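PDB 4UOP: lipoteichoic acid primase from Listeria monocytogenes, which belongs to the sulfatase-like family of metal-dependent enzymes and, in its extracellular catalytic domain, binds a magnesium ion. Local coordinates for residues S114-T119 against D164-A169; G182-I187 against D193-N198; T305-E310 against D314-F319. One frame throughout, in Å; residues are numbered along the deposited sequence.

Overall arrangement
The three contacts follow one another along the chain, each closing before the next opens, and all belong to the sulfatase-like domain. Contact 1 joins helix 107-117, whose Thr108 is a magnesium ligand, to helix 163-169 against strands 149-153 and 214-219 of the mixed sheet. Contact 2 sets the loop leading into hairpin strands 186-187 and 190-191 against the first turn of helix 193-209. Contact 3, across the chain's centre from contact 1, follows strand 277-283, which leads to the magnesium ligands Asp284 and His285. Centres are about 24 Å (1 and 2), 26 Å (1 and 3) and 31 Å (2 and 3) apart and none touches another: three separate places of one domain, two of them linked through the chain to the metal site.

Contact 1: S114-T119 against D164-A169; sequences SVYTST and DEFYPA
Tyr116, Phe166 and Tyr167 form a buried aromatic contact between the C-terminal end of helix 107-117 and helix 163-169, close to the mixed sheet of this sulfatase-like domain. The backbones stay well apart, the nearest CA atoms being those of Tyr116 and Tyr167 at 9.6 Å, and the gap is bridged by rings. Tyr116 offers the CD2-CE2 side of its ring. Its CD2 lies 3.6 Å from Phe166 CE2 and 3.6 Å from Phe166 CZ, while its CE2 is 3.7 Å from Phe166 CE2. Phe166 CE2 sits at the rim of the tyrosine ring, near its plane. With centroids of the Tyr116 and Phe166 rings 5.9 Å apart and planes inclined by only 25°, the two meet rim to rim, and neither covers the other's face. Phe166 reaches across because its CG is anti to the backbone N (chi1 171°), which projects the ring from its helix toward Tyr116. Tyr167 joins obliquely through CE1, 3.9 Å from Tyr116 CE2. Tyr116 also meets Phe172 edge-to-face and rests on Tyr215, Gln217 and Ile219 of strand 214-219; with Tyr167 it shares Thr152 of strand 149-153. Just beyond Tyr116 the helix finishes in an ST turn, in which Thr119 N donates to Thr117 OG1 over 3.1 Å, and Ser118 adopts positive phi. Across the interface the touching atoms are carbons, so cohesion there is dispersive and hydrophobic. The polar ends are settled separately: the hydroxyls of Tyr116 and Tyr167 both hydrogen-bond to OE1 of Glu112, one turn back on helix 107-117, so one carboxylate oxygen serves both phenols, which probably restrains the tilt of both rings.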
loop_
_atom_site.group_PDB
_atom_site.type_symbol
_atom_site.label_atom_id
_atom_site.label_comp_id
_atom_site.label_asym_id
_atom_site.label_seq_id
_atom_site.Cartn_x
_atom_site.Cartn_y
_atom_site.Cartn_z
ATOM N N SER B 114 -8.097 -8.543 -10.114
ATOM C CA SER B 114 -7.741 -8.268 -11.505
ATOM C C SER B 114 -8.396 -9.255 -12.457
ATOM O O SER B 114 -8.975 -8.877 -13.475
ATOM C CB SER B 114 -6.216 -8.335 -11.677
ATOM O OG SER B 114 -5.594 -7.247 -11.054
ATOM N N VAL B 115 -8.324 -10.527 -12.103
ATOM C CA VAL B 115 -8.866 -11.566 -12.953
ATOM C C VAL B 115 -10.398 -11.525 -13.018
ATOM O O VAL B 115 -10.978 -11.573 -14.114
ATOM C CB VAL B 115 -8.340 -12.949 -12.519
ATOM C CG1 VAL B 115 -9.007 -14.062 -13.307
ATOM C CG2 VAL B 115 -6.827 -12.985 -12.703
ATOM N N TYR B 116 -11.063 -11.405 -11.876
ATOM C CA TYR B 116 -12.528 -11.451 -11.874
ATOM C C TYR B 116 -13.169 -10.191 -12.485
ATOM O O TYR B 116 -14.218 -10.298 -13.118
ATOM C CB TYR B 116 -13.100 -11.649 -10.472
ATOM C CG TYR B 116 -12.561 -12.836 -9.699
ATOM C CD1 TYR B 116 -12.132 -13.976 -10.341
ATOM C CD2 TYR B 116 -12.500 -12.804 -8.309
ATOM C CE1 TYR B 116 -11.630 -15.050 -9.618
ATOM C CE2 TYR B 116 -12.003 -13.862 -7.585
ATOM C CZ TYR B 116 -11.561 -14.980 -8.241
ATOM O OH TYR B 116 -11.044 -16.038 -7.516
ATOM N N THR B 117 -12.562 -9.027 -12.249
ATOM C CA THR B 117 -13.195 -7.740 -12.563
ATOM C C THR B 117 -12.674 -7.071 -13.827
ATOM O O THR B 117 -13.359 -6.194 -14.370
ATOM C CB THR B 117 -13.063 -6.701 -11.411
ATOM O OG1 THR B 117 -11.707 -6.241 -11.292
ATOM C CG2 THR B 117 -13.532 -7.281 -10.102
ATOM N N SER B 118 -11.469 -7.442 -14.281
ATOM C CA SER B 118 -10.784 -6.718 -15.346
ATOM C C SER B 118 -10.700 -5.215 -15.037
ATOM O O SER B 118 -10.869 -4.372 -15.925
ATOM C CB SER B 118 -11.470 -6.969 -16.700
ATOM O OG SER B 118 -10.587 -6.734 -17.778
ATOM N N THR B 119 -10.506 -4.889 -13.767
ATOM C CA THR B 119 -10.202 -3.516 -13.344
ATOM C C THR B 119 -8.922 -3.596 -12.524
ATOM O O THR B 119 -8.571 -4.672 -12.017
ATOM C CB THR B 119 -11.331 -2.877 -12.496
ATOM O OG1 THR B 119 -11.438 -3.523 -11.221
ATOM C CG2 THR B 119 -12.646 -2.956 -13.192
ATOM N N ASP B 164 -15.241 -13.580 2.003
ATOM C CA ASP B 164 -16.633 -13.956 2.275
ATOM C C ASP B 164 -17.650 -12.864 1.904
ATOM O O ASP B 164 -18.818 -13.167 1.689
ATOM C CB ASP B 164 -16.823 -14.448 3.718
ATOM C CG ASP B 164 -16.390 -13.448 4.766
ATOM O OD1 ASP B 164 -16.053 -12.286 4.431
ATOM O OD2 ASP B 164 -16.387 -13.849 5.955
ATOM N N GLU B 165 -17.204 -11.613 1.798
ATOM C CA GLU B 165 -18.012 -10.540 1.172
ATOM C C GLU B 165 -17.677 -10.296 -0.300
ATOM O O GLU B 165 -18.558 -9.986 -1.113
ATOM C CB GLU B 165 -17.821 -9.231 1.939
ATOM C CG GLU B 165 -18.204 -9.311 3.408
ATOM C CD GLU B 165 -19.672 -9.641 3.616
ATOM O OE1 GLU B 165 -20.511 -9.226 2.777
ATOM O OE2 GLU B 165 -19.992 -10.313 4.625
ATOM N N PHE B 166 -16.401 -10.391 -0.645
ATOM C CA PHE B 166 -15.952 -10.138 -2.012
ATOM C C PHE B 166 -16.528 -11.134 -3.017
ATOM O O PHE B 166 -16.927 -10.754 -4.112
ATOM C CB PHE B 166 -14.423 -10.133 -2.056
ATOM C CG PHE B 166 -13.844 -10.104 -3.430
ATOM C CD1 PHE B 166 -14.118 -9.050 -4.296
ATOM C CD2 PHE B 166 -13.026 -11.136 -3.868
ATOM C CE1 PHE B 166 -13.572 -9.028 -5.565
ATOM C CE2 PHE B 166 -12.478 -11.110 -5.136
ATOM C CZ PHE B 166 -12.758 -10.056 -5.985
ATOM N N TYR B 167 -16.568 -12.404 -2.651
ATOM C CA TYR B 167 -17.027 -13.413 -3.590
ATOM C C TYR B 167 -18.508 -13.219 -3.996
ATOM O O TYR B 167 -18.816 -13.288 -5.188
ATOM C CB TYR B 167 -16.702 -14.821 -3.095
ATOM C CG TYR B 167 -15.224 -15.182 -3.098
ATOM C CD1 TYR B 167 -14.312 -14.589 -3.975
ATOM C CD2 TYR B 167 -14.741 -16.162 -2.245
ATOM C CE1 TYR B 167 -12.975 -14.957 -3.982
ATOM C CE2 TYR B 167 -13.417 -16.524 -2.244
ATOM C CZ TYR B 167 -12.537 -15.913 -3.113
ATOM O OH TYR B 167 -11.215 -16.284 -3.111
ATOM N N PRO B 168 -19.405 -12.935 -3.028
ATOM C CA PRO B 168 -20.776 -12.483 -3.336
ATOM C C PRO B 168 -20.833 -11.180 -4.126
ATOM O O PRO B 168 -21.656 -11.058 -5.033
ATOM C CB PRO B 168 -21.398 -12.257 -1.949
ATOM C CG PRO B 168 -20.631 -13.128 -1.034
ATOM C CD PRO B 168 -19.249 -13.259 -1.598
ATOM N N ALA B 169 -19.965 -10.223 -3.794
ATOM C CA ALA B 169 -19.902 -8.963 -4.515
ATOM C C ALA B 169 -19.661 -9.156 -6.005
ATOM O O ALA B 169 -20.241 -8.437 -6.821
ATOM C CB ALA B 169 -18.833 -8.048 -3.924
#

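Contact 2: G182-I187 against D193-N198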
loop_
_atom_site.group_PDB
_atom_site.type_symbol
_atom_site.label_atom_id
_atom_site.label_comp_id
_atom_site.label_asym_id
_atom_site.label_seq_id
_atom_site.Cartn_x
_atom_site.Cartn_y
_atom_site.Cartn_z
ATOM N N GLY B 182 -11.979 -29.299 5.636
ATOM C CA GLY B 182 -11.543 -30.032 6.842
ATOM C C GLY B 182 -10.149 -29.601 7.258
ATOM O O GLY B 182 -9.696 -28.537 6.868
ATOM N N ASP B 183 -9.477 -30.415 8.072
ATOM C CA ASP B 183 -8.137 -30.091 8.576
ATOM C C ASP B 183 -7.149 -31.247 8.400
ATOM O O ASP B 183 -6.135 -31.319 9.091
ATOM C CB ASP B 183 -8.236 -29.678 10.048
ATOM C CG ASP B 183 -8.839 -28.293 10.221
ATOM O OD1 ASP B 183 -8.234 -27.316 9.719
ATOM O OD2 ASP B 183 -9.913 -28.187 10.857
ATOM N N GLU B 184 -7.438 -32.133 7.455
ATOM C CA GLU B 184 -6.496 -33.185 7.074
ATOM C C GLU B 184 -5.383 -32.594 6.201
ATOM O O GLU B 184 -5.615 -31.629 5.452
ATOM C CB GLU B 184 -7.213 -34.308 6.309
ATOM C CG GLU B 184 -7.678 -33.929 4.894
ATOM C CD GLU B 184 -8.204 -35.107 4.089
ATOM O OE1 GLU B 184 -7.896 -36.274 4.439
ATOM O OE2 GLU B 184 -8.928 -34.863 3.103
ATOM N N ASP B 185 -4.184 -33.169 6.327
ATOM C CA ASP B 185 -3.048 -32.897 5.441
ATOM C C ASP B 185 -2.783 -31.405 5.260
ATOM O O ASP B 185 -2.717 -30.891 4.135
ATOM C CB ASP B 185 -3.267 -33.588 4.085
ATOM C CG ASP B 185 -1.989 -33.672 3.237
ATOM O OD1 ASP B 185 -0.871 -33.747 3.792
ATOM O OD2 ASP B 185 -2.109 -33.678 1.999
ATOM N N VAL B 186 -2.630 -30.722 6.386
ATOM C CA VAL B 186 -2.290 -29.312 6.399
ATOM C C VAL B 186 -0.828 -29.126 5.971
ATOM O O VAL B 186 0.071 -29.848 6.421
ATOM C CB VAL B 186 -2.534 -28.687 7.792
ATOM C CG1 VAL B 186 -1.979 -27.273 7.863
ATOM C CG2 VAL B 186 -4.022 -28.696 8.120
ATOM N N ILE B 187 -0.612 -28.176 5.069
ATOM C CA ILE B 187 0.730 -27.752 4.666
ATOM C C ILE B 187 0.728 -26.240 4.825
ATOM O O ILE B 187 -0.114 -25.546 4.242
ATOM C CB ILE B 187 1.062 -28.157 3.216
ATOM C CG1 ILE B 187 1.205 -29.676 3.132
ATOM C CG2 ILE B 187 2.333 -27.465 2.728
ATOM C CD1 ILE B 187 1.541 -30.206 1.751
ATOM N N ASP B 193 -2.597 -28.474 -1.299
ATOM C CA ASP B 193 -3.108 -28.460 -2.668
ATOM C C ASP B 193 -3.697 -29.826 -3.052
ATOM O O ASP B 193 -4.642 -29.877 -3.824
ATOM C CB ASP B 193 -2.017 -28.093 -3.677
ATOM C CG ASP B 193 -1.570 -26.637 -3.582
ATOM O OD1 ASP B 193 -2.150 -25.830 -2.815
ATOM O OD2 ASP B 193 -0.612 -26.304 -4.305
ATOM N N GLU B 194 -3.130 -30.931 -2.551
ATOM C CA GLU B 194 -3.715 -32.244 -2.821
ATOM C C GLU B 194 -5.166 -32.313 -2.340
ATOM O O GLU B 194 -6.019 -32.825 -3.035
ATOM C CB GLU B 194 -2.911 -33.386 -2.185
ATOM C CG GLU B 194 -3.431 -34.767 -2.563
ATOM C CD GLU B 194 -2.461 -35.899 -2.232
ATOM O OE1 GLU B 194 -1.539 -35.695 -1.415
ATOM O OE2 GLU B 194 -2.621 -37.004 -2.803
ATOM N N VAL B 195 -5.437 -31.782 -1.155
ATOM C CA VAL B 195 -6.799 -31.780 -0.603
ATOM C C VAL B 195 -7.695 -30.826 -1.425
ATOM O O VAL B 195 -8.861 -31.136 -1.690
ATOM C CB VAL B 195 -6.791 -31.383 0.887
ATOM C CG1 VAL B 195 -8.198 -31.193 1.417
ATOM C CG2 VAL B 195 -6.051 -32.439 1.721
ATOM N N LEU B 196 -7.137 -29.686 -1.834
ATOM C CA LEU B 196 -7.864 -28.728 -2.682
ATOM C C LEU B 196 -8.406 -29.434 -3.908
ATOM O O LEU B 196 -9.625 -29.421 -4.168
ATOM C CB LEU B 196 -6.950 -27.562 -3.097
ATOM C CG LEU B 196 -7.477 -26.621 -4.186
ATOM C CD1 LEU B 196 -8.654 -25.821 -3.652
ATOM C CD2 LEU B 196 -6.367 -25.715 -4.666
ATOM N N TYR B 197 -7.519 -30.119 -4.630
ATOM C CA TYR B 197 -7.910 -30.734 -5.889
ATOM C C TYR B 197 -8.798 -31.968 -5.686
ATOM O O TYR B 197 -9.755 -32.187 -6.430
ATOM C CB TYR B 197 -6.685 -31.090 -6.725
ATOM C CG TYR B 197 -5.835 -29.897 -7.103
ATOM C CD1 TYR B 197 -6.409 -28.770 -7.704
ATOM C CD2 TYR B 197 -4.470 -29.888 -6.877
ATOM C CE1 TYR B 197 -5.638 -27.672 -8.036
ATOM C CE2 TYR B 197 -3.684 -28.805 -7.227
ATOM C CZ TYR B 197 -4.278 -27.678 -7.804
ATOM O OH TYR B 197 -3.498 -26.578 -8.127
ATOM N N ASN B 198 -8.473 -32.778 -4.684
ATOM C CA ASN B 198 -9.252 -33.986 -4.411
ATOM C C ASN B 198 -10.678 -33.724 -3.938
ATOM O O ASN B 198 -11.570 -34.498 -4.235
ATOM C CB ASN B 198 -8.522 -34.887 -3.412
ATOM C CG ASN B 198 -7.403 -35.673 -4.054
ATOM O OD1 ASN B 198 -7.367 -35.839 -5.267
ATOM N ND2 ASN B 198 -6.490 -36.180 -3.237
HETATM O O HOH W 1 -0.239 -33.819 0.007
#
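Val195 points its CG2 methyl at the bend made by Glu184 and Asp185, and the other side chains are placed around that methyl. Asp185 CB lies 3.8 Å from Val195 CG2, the two side chains passing in opposite directions, while Glu184 CG comes obliquely to within 3.9 Å of the same methyl. Glu184 can do so because its CG stands between the backbone N and the carbonyl carbon (chi1 71°) and the chain then extends, carrying OE2 across the valine, 4.0 Å from Val195 CG2. The backbone closes the group, with Glu184 O 3.8 Å from Val195 CG2. This bend leads into a short beta hairpin, strands 186-187 and 190-191, which returns the chain to helix 193-209; the contact thus packs the approach to the hairpin on the first turn of the helix that follows it. Phe181 of helix 178-181 touches Val195 as well. Beside the valine, the Asp185 and Glu194 side chains cross at about a right angle, with their carboxylate planes 70° apart and Asp185 OD2 4.0 Å from Glu194 OE1. A water donates one hydrogen bond to Asp185 OD2 and one to Glu194 OE1, each 2.7 Å long, which would ease the repulsion of like charges. Asp185 OD2 is held further by Ser192 OG, an atom that is also bonded to Val195 N at the helix start.

Contact 3: T305-E310 against D314-F319; sequences TQLKAE and DYRIPF
The chain doubles back around a three-residue link, bringing the CA atoms of Glu310 and Asp314 to 7.1 Å, while an inverse gamma turn centred on Lys308 redirects the chain between Leu307, which meets Arg316, and Glu310, which meets Asp314. All this lies in the connection from strand 277-283 to strand 319-322 of the mixed sheet, a connection that begins at the magnesium ligands Asp284 and His285. Arg316 leaves its backbone toward the loop and bends twice, at chi2 and at chi3 (62°), so that its carbon chain and its charged head meet different residues. Its CD packs on Leu307 CD1 at 3.6 Å, and the side chain also touches Phe100 of strand 94-100. The carbonyl O of Thr305 lies over one guanidinium face, 3.1 Å above the plane and offset toward the rim, without hydrogen-bonding to NH1 or NH2. A bond from NH2 to Thr305 OG1, at 2.5 Å and 126°, is doubtful; NH2 also donates to Asn97 O of strand 94-100. A water at the guanidinium edge accepts from Arg316 NH1 and Thr305 N. Asp313 OD1 forms a salt bridge with Arg316 NH1 and also accepts from Leu307 N. At the other end, Asp314 N donates a weak, fairly straight bond to Glu310 OE1 (3.3 Å, 160°). Asp314 OD1 is bonded to Thr290 and Asn71. Chemically, the loop is held by the Arg316 contacts and that weak bond; a second water, donating to each carboxylate, probably eases the repulsion between Glu310 and Asp314.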
loop_
_atom_site.group_PDB
_atom_site.type_symbol
_atom_site.label_atom_id
_atom_site.label_comp_id
_atom_site.label_asym_id
_atom_site.label_seq_id
_atom_site.Cartn_x
_atom_site.Cartn_y
_atom_site.Cartn_z
ATOM N N THR B 305 14.167 -16.881 -21.430
ATOM C CA THR B 305 13.328 -15.788 -21.965
ATOM C C THR B 305 13.458 -14.546 -21.102
ATOM O O THR B 305 12.523 -13.757 -20.967
ATOM C CB THR B 305 11.857 -16.232 -22.124
ATOM O OG1 THR B 305 11.347 -16.747 -20.880
ATOM C CG2 THR B 305 11.743 -17.298 -23.200
ATOM N N GLN B 306 14.656 -14.355 -20.552
ATOM C CA GLN B 306 14.960 -13.260 -19.659
ATOM C C GLN B 306 14.638 -11.919 -20.286
ATOM O O GLN B 306 14.953 -11.671 -21.459
ATOM C CB GLN B 306 16.448 -13.297 -19.286
ATOM C CG GLN B 306 16.941 -12.151 -18.429
ATOM C CD GLN B 306 18.431 -12.261 -18.092
ATOM O OE1 GLN B 306 19.170 -12.996 -18.741
ATOM N NE2 GLN B 306 18.865 -11.536 -17.083
ATOM N N LEU B 307 14.035 -11.053 -19.486
ATOM C CA LEU B 307 13.956 -9.645 -19.802
ATOM C C LEU B 307 15.052 -8.940 -18.997
ATOM O O LEU B 307 15.110 -9.038 -17.759
ATOM C CB LEU B 307 12.581 -9.090 -19.444
ATOM C CG LEU B 307 11.361 -9.893 -19.894
ATOM C CD1 LEU B 307 10.093 -9.155 -19.504
ATOM C CD2 LEU B 307 11.375 -10.221 -21.379
ATOM N N LYS B 308 15.933 -8.237 -19.689
ATOM C CA LYS B 308 17.031 -7.554 -19.025
ATOM C C LYS B 308 16.576 -6.174 -18.586
ATOM O O LYS B 308 17.167 -5.157 -18.960
ATOM C CB LYS B 308 18.267 -7.489 -19.935
ATOM C CG LYS B 308 18.871 -8.854 -20.204
ATOM C CD LYS B 308 20.167 -8.748 -20.999
ATOM C CE LYS B 308 20.543 -10.071 -21.650
ATOM N NZ LYS B 308 21.797 -9.952 -22.450
ATOM N N ALA B 309 15.518 -6.163 -17.779
ATOM C CA ALA B 309 14.996 -4.961 -17.182
ATOM C C ALA B 309 14.312 -5.404 -15.909
ATOM O O ALA B 309 13.671 -6.453 -15.894
ATOM C CB ALA B 309 14.005 -4.292 -18.118
ATOM N N GLU B 310 14.475 -4.648 -14.833
ATOM C CA GLU B 310 13.780 -4.965 -13.594
ATOM C C GLU B 310 12.867 -3.804 -13.206
ATOM O O GLU B 310 13.195 -2.645 -13.445
ATOM C CB GLU B 310 14.747 -5.365 -12.460
ATOM C CG GLU B 310 15.479 -6.699 -12.681
ATOM C CD GLU B 310 14.699 -7.992 -12.330
ATOM O OE1 GLU B 310 13.422 -8.047 -12.303
ATOM O OE2 GLU B 310 15.408 -9.014 -12.086
ATOM N N ASP B 314 11.133 -10.317 -13.101
ATOM C CA ASP B 314 10.479 -10.999 -11.973
ATOM C C ASP B 314 8.968 -10.928 -12.008
ATOM O O ASP B 314 8.296 -11.834 -11.539
ATOM C CB ASP B 314 10.943 -10.414 -10.631
ATOM C CG ASP B 314 12.347 -10.864 -10.240
ATOM O OD1 ASP B 314 12.859 -11.864 -10.774
ATOM O OD2 ASP B 314 12.913 -10.221 -9.350
ATOM N N TYR B 315 8.422 -9.876 -12.606
ATOM C CA TYR B 315 6.977 -9.723 -12.641
ATOM C C TYR B 315 6.295 -10.673 -13.625
ATOM O O TYR B 315 5.078 -10.747 -13.669
ATOM C CB TYR B 315 6.612 -8.267 -12.946
ATOM C CG TYR B 315 6.663 -7.346 -11.747
ATOM C CD1 TYR B 315 7.551 -7.566 -10.706
ATOM C CD2 TYR B 315 5.853 -6.226 -11.676
ATOM C CE1 TYR B 315 7.621 -6.710 -9.617
ATOM C CE2 TYR B 315 5.922 -5.355 -10.598
ATOM C CZ TYR B 315 6.813 -5.603 -9.573
ATOM O OH TYR B 315 6.915 -4.760 -8.490
ATOM N N ARG B 316 7.073 -11.407 -14.418
ATOM C CA ARG B 316 6.490 -12.411 -15.275
ATOM C C ARG B 316 5.982 -13.592 -14.456
ATOM O O ARG B 316 6.711 -14.139 -13.610
ATOM C CB ARG B 316 7.488 -12.904 -16.329
ATOM C CG ARG B 316 8.167 -11.815 -17.167
ATOM C CD ARG B 316 9.585 -12.212 -17.579
ATOM N NE ARG B 316 9.535 -13.359 -18.389
ATOM C CZ ARG B 316 10.439 -14.330 -18.457
ATOM N NH1 ARG B 316 11.579 -14.348 -17.770
ATOM N NH2 ARG B 316 10.171 -15.292 -19.285
ATOM N N ILE B 317 4.762 -14.004 -14.757
ATOM C CA ILE B 317 4.104 -15.127 -14.113
ATOM C C ILE B 317 3.776 -16.131 -15.204
ATOM O O ILE B 317 3.497 -15.740 -16.350
ATOM C CB ILE B 317 2.815 -14.713 -13.349
ATOM C CG1 ILE B 317 1.971 -13.750 -14.194
ATOM C CG2 ILE B 317 3.195 -14.036 -12.047
ATOM C CD1 ILE B 317 0.572 -13.475 -13.689
ATOM N N PRO B 318 3.784 -17.430 -14.877
ATOM C CA PRO B 318 3.381 -18.356 -15.931
ATOM C C PRO B 318 1.909 -18.179 -16.319
ATOM O O PRO B 318 1.091 -17.760 -15.489
ATOM C CB PRO B 318 3.633 -19.726 -15.317
ATOM C CG PRO B 318 3.534 -19.491 -13.831
ATOM C CD PRO B 318 4.090 -18.125 -13.611
ATOM N N PHE B 319 1.611 -18.491 -17.574
ATOM C CA PHE B 319 0.269 -18.416 -18.128
ATOM C C PHE B 319 0.103 -19.494 -19.182
ATOM O O PHE B 319 0.875 -19.547 -20.146
ATOM C CB PHE B 319 0.005 -17.046 -18.743
ATOM C CG PHE B 319 -1.355 -16.915 -19.366
ATOM C CD1 PHE B 319 -2.467 -16.650 -18.589
ATOM C CD2 PHE B 319 -1.530 -17.109 -20.728
ATOM C CE1 PHE B 319 -3.727 -16.548 -19.162
ATOM C CE2 PHE B 319 -2.783 -17.021 -21.300
ATOM C CZ PHE B 319 -3.886 -16.745 -20.521
HETATM O O HOH W 2 13.471 -16.808 -18.563
HETATM O O HOH W 3 12.221 -7.287 -9.663
#